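Side-chain contacts in ABC transporter, periplasmic substrate-binding protein (Vibrio cholerae O1 biovar eltor, PDB 1TWY), which probably binds phosphate in the periplasm and hands it to a membrane-embedded ABC transporter for import: residues Y85-E88 against S89-Q92; G154-Y157 against S158-L162; T166-K170 against D171-S175. All coordinates share one frame; numbering follows the deposited sequence.

Interaction 1 of 3, residues Y85-E88 against S89-Q92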
loop_
_atom_site.group_PDB
_atom_site.type_symbol
_atom_site.label_atom_id
_atom_site.label_comp_id
_atom_site.label_asym_id
_atom_site.label_seq_id
_atom_site.Cartn_x
_atom_site.Cartn_y
_atom_site.Cartn_z
ATOM N N TYR A 85 -8.640 3.404 3.086
ATOM C CA TYR A 85 -9.953 4.012 3.180
ATOM C C TYR A 85 -10.059 4.789 4.510
ATOM O O TYR A 85 -9.316 4.563 5.476
ATOM C CB TYR A 85 -11.046 2.941 3.049
ATOM C CG TYR A 85 -11.061 2.279 1.696
ATOM C CD1 TYR A 85 -11.554 2.937 0.608
ATOM C CD2 TYR A 85 -10.661 0.907 1.498
ATOM C CE1 TYR A 85 -11.584 2.351 -0.589
ATOM C CE2 TYR A 85 -10.706 0.369 0.233
ATOM C CZ TYR A 85 -11.136 1.132 -0.804
ATOM O OH TYR A 85 -11.217 0.655 -2.124
ATOM N N LEU A 86 -10.974 5.736 4.503
ATOM C CA LEU A 86 -11.229 6.611 5.643
ATOM C C LEU A 86 -12.129 5.805 6.601
ATOM O O LEU A 86 -12.906 4.914 6.192
ATOM C CB LEU A 86 -11.966 7.854 5.166
ATOM C CG LEU A 86 -11.161 9.149 5.053
ATOM C CD1 LEU A 86 -10.068 8.945 4.161
ATOM C CD2 LEU A 86 -12.106 10.291 4.578
ATOM N N THR A 87 -11.988 6.108 7.868
ATOM C CA THR A 87 -12.910 5.556 8.894
ATOM C C THR A 87 -14.243 6.324 8.900
ATOM O O THR A 87 -14.442 7.398 8.258
ATOM C CB THR A 87 -12.225 5.590 10.302
ATOM O OG1 THR A 87 -11.906 6.933 10.687
ATOM C CG2 THR A 87 -10.849 4.873 10.237
ATOM N N GLU A 88 -15.175 5.743 9.638
ATOM C CA GLU A 88 -16.425 6.379 9.977
ATOM C C GLU A 88 -16.193 7.784 10.469
ATOM O O GLU A 88 -16.777 8.724 9.942
ATOM C CB GLU A 88 -17.117 5.550 11.080
ATOM C CG GLU A 88 -17.850 4.312 10.563
ATOM C CD GLU A 88 -19.109 4.671 9.782
ATOM O OE1 GLU A 88 -19.441 5.892 9.708
ATOM O OE2 GLU A 88 -19.767 3.734 9.257
ATOM N N SER A 89 -15.295 7.930 11.449
ATOM C CA SER A 89 -15.035 9.227 12.107
ATOM C C SER A 89 -14.353 10.260 11.217
ATOM O O SER A 89 -14.396 11.480 11.486
ATOM C CB SER A 89 -14.249 8.993 13.440
ATOM O OG SER A 89 -13.047 9.758 13.528
ATOM N N GLU A 90 -13.690 9.786 10.157
ATOM C CA GLU A 90 -12.936 10.685 9.271
ATOM C C GLU A 90 -13.823 11.210 8.153
ATOM O O GLU A 90 -13.550 12.250 7.559
ATOM C CB GLU A 90 -11.751 9.925 8.633
ATOM C CG GLU A 90 -10.474 9.949 9.482
ATOM C CD GLU A 90 -9.466 8.827 9.184
ATOM O OE1 GLU A 90 -9.728 7.962 8.306
ATOM O OE2 GLU A 90 -8.447 8.801 9.873
ATOM N N ALA A 91 -14.858 10.447 7.848
ATOM C CA ALA A 91 -15.801 10.757 6.804
ATOM C C ALA A 91 -16.474 12.040 7.150
ATOM O O ALA A 91 -16.677 12.346 8.323
ATOM C CB ALA A 91 -16.832 9.647 6.658
ATOM N N GLN A 92 -16.572 12.902 6.180
ATOM C CA GLN A 92 -17.273 14.202 6.332
ATOM C C GLN A 92 -18.166 14.388 5.141
ATOM O O GLN A 92 -17.861 14.003 4.022
ATOM C CB GLN A 92 -16.321 15.393 6.348
ATOM C CG GLN A 92 -15.529 15.640 7.542
ATOM C CD GLN A 92 -14.779 16.984 7.371
ATOM O OE1 GLN A 92 -14.403 17.399 6.235
ATOM N NE2 GLN A 92 -14.554 17.658 8.492
#
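Thr87 and Glu90 exchange side-chain-to-backbone hydrogen bonds, one strong and one weak. Glu90 OE1 takes the backbone N-H of Thr87 at 3.0 Å (N to OE1) in a nearly straight bond of 168°, the N-H approaching from above the carboxylate plane. In the reverse direction, Thr87 OG1 receives the N-H of Glu90 only weakly, with OG1 and N 3.4 Å apart. Thr87 turns OG1 to lie between its own N and carbonyl carbon (chi1 61°), which sets the hydroxyl beside the Glu90 chain as the two side chains cross obliquely. The carboxylate has a further partner, Arg84, which makes a salt bridge to OE1.

Among the backbone bonds, Thr87 O accepts twice, from Glu90 N and from Ala91 N, each 3.1 Å away and both on the same face of the carbonyl. A weak bond from Ala91 N to Glu88 O supplements them.

Apolar contact comes from Leu86, whose CG meets Glu90 CB at 3.7 Å while CD2 rests against the Glu90 carbonyl. Both residues also touch Ile69 of helix 65-73, so the turn sits on that helix, in the loop between strands 79-82 and 96-109.

The exchange of side-chain and main-chain bonds between Thr87 and Glu90 recalls a capping box, here in a surface turn.

Interaction 2 of 3, residues G154-Y157 against S158-L162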
loop_
_atom_site.group_PDB
_atom_site.type_symbol
_atom_site.label_atom_id
_atom_site.label_comp_id
_atom_site.label_asym_id
_atom_site.label_seq_id
_atom_site.Cartn_x
_atom_site.Cartn_y
_atom_site.Cartn_z
ATOM N N GLY A 154 5.398 2.010 5.171
ATOM C CA GLY A 154 4.044 2.005 4.661
ATOM C C GLY A 154 3.505 0.678 4.205
ATOM O O GLY A 154 2.281 0.374 4.345
ATOM N N THR A 155 4.378 -0.118 3.577
ATOM C CA THR A 155 4.001 -1.394 3.089
ATOM C C THR A 155 3.626 -2.312 4.267
ATOM O O THR A 155 2.614 -3.002 4.218
ATOM C CB THR A 155 5.197 -1.937 2.348
ATOM O OG1 THR A 155 5.367 -1.112 1.175
ATOM C CG2 THR A 155 4.924 -3.283 1.836
ATOM N N ARG A 156 4.433 -2.208 5.279
ATOM C CA ARG A 156 4.149 -2.994 6.562
ATOM C C ARG A 156 2.814 -2.576 7.153
ATOM O O ARG A 156 2.014 -3.465 7.570
ATOM C CB ARG A 156 5.205 -2.861 7.554
ATOM C CG ARG A 156 4.945 -3.722 8.767
ATOM C CD ARG A 156 6.022 -3.527 9.759
ATOM N NE ARG A 156 5.737 -4.140 11.012
ATOM C CZ ARG A 156 6.619 -4.334 12.014
ATOM N NH1 ARG A 156 7.956 -4.086 11.954
ATOM N NH2 ARG A 156 6.122 -4.889 13.120
ATOM N N TYR A 157 2.544 -1.270 7.211
ATOM C CA TYR A 157 1.321 -0.798 7.827
ATOM C C TYR A 157 0.120 -1.342 7.057
ATOM O O TYR A 157 -0.838 -1.821 7.650
ATOM C CB TYR A 157 1.344 0.753 7.835
ATOM C CG TYR A 157 0.085 1.263 8.406
ATOM C CD1 TYR A 157 -1.044 1.364 7.575
ATOM C CD2 TYR A 157 -0.013 1.603 9.743
ATOM C CE1 TYR A 157 -2.235 1.771 8.081
ATOM C CE2 TYR A 157 -1.245 2.056 10.255
ATOM C CZ TYR A 157 -2.335 2.108 9.398
ATOM O OH TYR A 157 -3.574 2.549 9.797
ATOM N N SER A 158 0.138 -1.261 5.735
ATOM C CA SER A 158 -0.958 -1.777 4.890
ATOM C C SER A 158 -1.050 -3.273 5.007
ATOM O O SER A 158 -2.109 -3.745 5.087
ATOM C CB SER A 158 -0.699 -1.353 3.493
ATOM O OG SER A 158 -0.713 0.066 3.398
ATOM N N PHE A 159 0.044 -3.997 5.056
ATOM C CA PHE A 159 -0.048 -5.485 5.167
ATOM C C PHE A 159 -0.761 -5.852 6.511
ATOM O O PHE A 159 -1.657 -6.672 6.538
ATOM C CB PHE A 159 1.341 -6.078 5.159
ATOM C CG PHE A 159 1.420 -7.553 5.479
ATOM C CD1 PHE A 159 1.124 -8.477 4.531
ATOM C CD2 PHE A 159 1.777 -8.012 6.791
ATOM C CE1 PHE A 159 1.076 -9.852 4.842
ATOM C CE2 PHE A 159 1.833 -9.412 7.038
ATOM C CZ PHE A 159 1.450 -10.268 6.025
ATOM N N GLU A 160 -0.321 -5.197 7.530
ATOM C CA GLU A 160 -0.921 -5.444 8.853
ATOM C C GLU A 160 -2.326 -4.989 8.957
ATOM O O GLU A 160 -3.179 -5.761 9.481
ATOM C CB GLU A 160 -0.074 -4.905 10.011
ATOM C CG GLU A 160 1.324 -5.482 10.178
ATOM C CD GLU A 160 2.060 -4.991 11.352
ATOM O OE1 GLU A 160 1.713 -4.081 12.058
ATOM O OE2 GLU A 160 3.219 -5.457 11.497
ATOM N N SER A 161 -2.668 -3.884 8.316
ATOM C CA SER A 161 -4.062 -3.466 8.314
ATOM C C SER A 161 -4.967 -4.427 7.533
ATOM O O SER A 161 -6.018 -4.907 8.036
ATOM C CB SER A 161 -4.162 -2.047 7.755
ATOM O OG SER A 161 -5.518 -1.618 7.631
ATOM N N LEU A 162 -4.491 -4.871 6.382
ATOM C CA LEU A 162 -5.239 -5.805 5.551
ATOM C C LEU A 162 -5.450 -7.172 6.262
ATOM O O LEU A 162 -6.507 -7.788 6.111
ATOM C CB LEU A 162 -4.596 -6.003 4.173
ATOM C CG LEU A 162 -4.696 -4.839 3.201
ATOM C CD1 LEU A 162 -3.586 -4.878 2.172
ATOM C CD2 LEU A 162 -6.104 -4.901 2.524
HETATM O O HOH W 1 -5.642 1.153 7.933
#
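Arg156 and Glu160 meet along one side of their helix because of complementary torsions: the arginine sends CG opposite its backbone N (chi1 -176°) and stays stretched out to NE, whereas the glutamate swings CG beside its own N (chi1 -61°) and then extends. The result is an i to i+4 salt bridge. Glu160 OE2 lies at the edge of the guanidinium, near its plane, 2.9 Å from Arg156 NE, and a weaker bond runs from Arg156 NH2 to the same oxygen at 3.4 Å. The two flat groups are turned 70° apart, and NE meets OE2 from above the carboxylate plane. Ser175 is also hydrogen-bonded to OE2 and to Arg156 NH2, while Arg156 NH1 goes to the carbonyl of Arg149; together these partners should restrict rotation of the guanidinium.

One position further on, water spans the next i to i+4 pair, lying 3.1 Å from Tyr157 OH and 2.8 Å from Ser161 OG. Beneath the side chains run ordinary helical bonds, such as Ser158 N to Gly154 O at 3.0 Å. Ser158 OG is hydrogen-bonded to Arg237.

Helix 154-163 starts with Gly154 near a bound phosphate, consistent with a ligand pocket. Its Phe159 stacks on Phe203 of strand 200-205, meets Tyr127 of helix 120-128 edge-to-face, and packs on Leu105 and Ile107 of strand 96-109.

Interaction 3 of 3, residues T166-K170 against D171-S175. With MG (magnesium ion), chain J.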
loop_
_atom_site.group_PDB
_atom_site.type_symbol
_atom_site.label_atom_id
_atom_site.label_comp_id
_atom_site.label_asym_id
_atom_site.label_seq_id
_atom_site.Cartn_x
_atom_site.Cartn_y
_atom_site.Cartn_z
ATOM N N THR A 166 -2.956 -5.773 13.681
ATOM C CA THR A 166 -2.676 -4.792 14.671
ATOM C C THR A 166 -3.658 -5.061 15.832
ATOM O O THR A 166 -4.564 -5.845 15.700
ATOM C CB THR A 166 -2.837 -3.349 14.176
ATOM O OG1 THR A 166 -4.188 -3.016 13.830
ATOM C CG2 THR A 166 -2.002 -3.130 12.910
ATOM N N LYS A 167 -3.342 -4.420 16.925
ATOM C CA LYS A 167 -4.232 -4.503 18.113
ATOM C C LYS A 167 -4.368 -3.131 18.707
ATOM O O LYS A 167 -3.413 -2.340 18.712
ATOM C CB LYS A 167 -3.631 -5.396 19.126
ATOM C CG LYS A 167 -2.307 -4.990 19.736
ATOM C CD LYS A 167 -1.655 -6.074 20.684
ATOM C CE LYS A 167 -0.280 -5.646 21.093
ATOM N NZ LYS A 167 0.367 -6.666 21.846
ATOM N N THR A 168 -5.537 -2.862 19.277
ATOM C CA THR A 168 -5.780 -1.620 19.931
ATOM C C THR A 168 -5.149 -1.583 21.312
ATOM O O THR A 168 -5.335 -2.477 22.172
ATOM C CB THR A 168 -7.266 -1.352 20.016
ATOM O OG1 THR A 168 -7.917 -1.476 18.754
ATOM C CG2 THR A 168 -7.514 0.026 20.569
ATOM N N VAL A 169 -4.377 -0.531 21.589
ATOM C CA VAL A 169 -3.736 -0.335 22.883
ATOM C C VAL A 169 -4.089 1.106 23.237
ATOM O O VAL A 169 -3.531 2.069 22.649
ATOM C CB VAL A 169 -2.261 -0.602 22.878
ATOM C CG1 VAL A 169 -1.579 -0.268 24.199
ATOM C CG2 VAL A 169 -1.911 -2.039 22.537
ATOM N N LYS A 170 -4.996 1.259 24.212
ATOM C CA LYS A 170 -5.531 2.564 24.546
ATOM C C LYS A 170 -6.042 3.254 23.297
ATOM O O LYS A 170 -7.090 2.901 22.700
ATOM C CB LYS A 170 -4.425 3.386 25.180
ATOM C CG LYS A 170 -4.199 3.264 26.649
ATOM C CD LYS A 170 -3.573 4.580 27.201
ATOM C CE LYS A 170 -4.535 5.782 27.126
ATOM N NZ LYS A 170 -4.125 6.881 28.084
ATOM N N ASP A 171 -5.327 4.296 22.842
ATOM C CA ASP A 171 -5.867 5.125 21.777
ATOM C C ASP A 171 -5.203 4.900 20.422
ATOM O O ASP A 171 -5.487 5.642 19.481
ATOM C CB ASP A 171 -5.732 6.605 22.212
ATOM C CG ASP A 171 -6.735 6.979 23.321
ATOM O OD1 ASP A 171 -7.955 6.604 23.190
ATOM O OD2 ASP A 171 -6.367 7.616 24.355
ATOM N N ARG A 172 -4.384 3.871 20.277
ATOM C CA ARG A 172 -3.719 3.622 18.949
ATOM C C ARG A 172 -3.707 2.171 18.567
ATOM O O ARG A 172 -3.955 1.327 19.458
ATOM C CB ARG A 172 -2.265 4.055 19.027
ATOM C CG ARG A 172 -1.538 3.685 20.292
ATOM C CD ARG A 172 -0.020 4.083 20.284
ATOM N NE ARG A 172 0.850 3.042 20.891
ATOM C CZ ARG A 172 0.731 2.590 22.157
ATOM N NH1 ARG A 172 -0.239 3.064 22.988
ATOM N NH2 ARG A 172 1.581 1.644 22.596
ATOM N N GLU A 173 -3.321 1.857 17.321
ATOM C CA GLU A 173 -3.114 0.514 16.845
ATOM C C GLU A 173 -1.642 0.279 17.049
ATOM O O GLU A 173 -0.816 1.198 16.819
ATOM C CB GLU A 173 -3.550 0.295 15.356
ATOM C CG GLU A 173 -5.016 0.181 15.056
ATOM C CD GLU A 173 -5.764 -0.792 16.018
ATOM O OE1 GLU A 173 -5.593 -2.045 15.849
ATOM O OE2 GLU A 173 -6.564 -0.276 16.849
ATOM N N VAL A 174 -1.270 -0.892 17.511
ATOM C CA VAL A 174 0.067 -1.334 17.664
ATOM C C VAL A 174 0.236 -2.614 16.849
ATOM O O VAL A 174 -0.695 -3.444 16.752
ATOM C CB VAL A 174 0.282 -1.699 19.149
ATOM C CG1 VAL A 174 1.617 -2.405 19.416
ATOM C CG2 VAL A 174 0.168 -0.410 19.925
ATOM N N SER A 175 1.413 -2.838 16.276
ATOM C CA SER A 175 1.617 -4.075 15.547
ATOM C C SER A 175 1.432 -5.298 16.463
ATOM O O SER A 175 1.984 -5.358 17.562
ATOM C CB SER A 175 3.031 -4.136 14.928
ATOM O OG SER A 175 3.261 -5.360 14.311
HETATM MG MG MG J . -6.104 -7.607 15.380
HETATM O O HOH W 2 -7.124 -6.347 14.596
HETATM O O HOH W 3 -6.384 -7.633 17.756
#
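Thr166 and Thr168 both give their hydroxyls to Glu173 across a beta hairpin, in which strands 166-169 and 172-175 are joined by a type II' turn running from Val169 to Arg172. Each carboxylate oxygen is thereby satisfied by one threonine. Thr166 OG1 donates to OE1 of Glu173 at 2.6 Å, using the anti lone pair, and Thr168 OG1 donates to OE2 at the same 2.6 Å, using the syn lone pair. A bend at chi2 (-47°) carries the carboxylate back over the neighbouring strand, where it is held at both oxygens, so its rotation is probably well fixed.

The backbone is paired just as regularly. Lys167 and Val174 form a hydrogen-bonded pair, Lys167 N lying 2.8 Å from Val174 O and Val174 N 2.9 Å from Lys167 O. Val169 and Arg172 close the turn: the bond from Val169 N to Arg172 O is 2.9 Å long and almost straight (176°), and Arg172 N returns to Val169 O at 3.1 Å. Lys170, with a positive phi of 52°, takes the first corner.

On the sheet face bearing Lys167, Val169, Arg172 and Val174, the valines make an apolar contact, the methyls Val169 CG2 and Val174 CG2 meeting at 3.7 Å. Arg172 runs beside Val169, one face of its guanidinium over the valine CB.

At the base of the hairpin, the magnesium ion is bound by the Gly164 carbonyl, two waters and Thr166 O, the last at 2.4 Å.

From the N terminus the three contacts come strictly in series, none nested in or crossing another. Interaction 1 closes a turn in the loop from strand 79-82 to strand 96-109, against helix 65-73. Interaction 2 links successive turns of helix 154-163, and after a short connection the chain enters interaction 3, where residues 170 and 171 reverse it into a hairpin. Interactions 2 and 3 touch directly: besides the meeting of the salt-bridged pair with the last strand residue, Thr166 CG2 packs on Glu160 CB at 3.9 Å. Helix and hairpin are thus packed together, whereas interaction 1 remains apart, its nearest atoms about 7 Å from interaction 2 and about 9 Å from interaction 3.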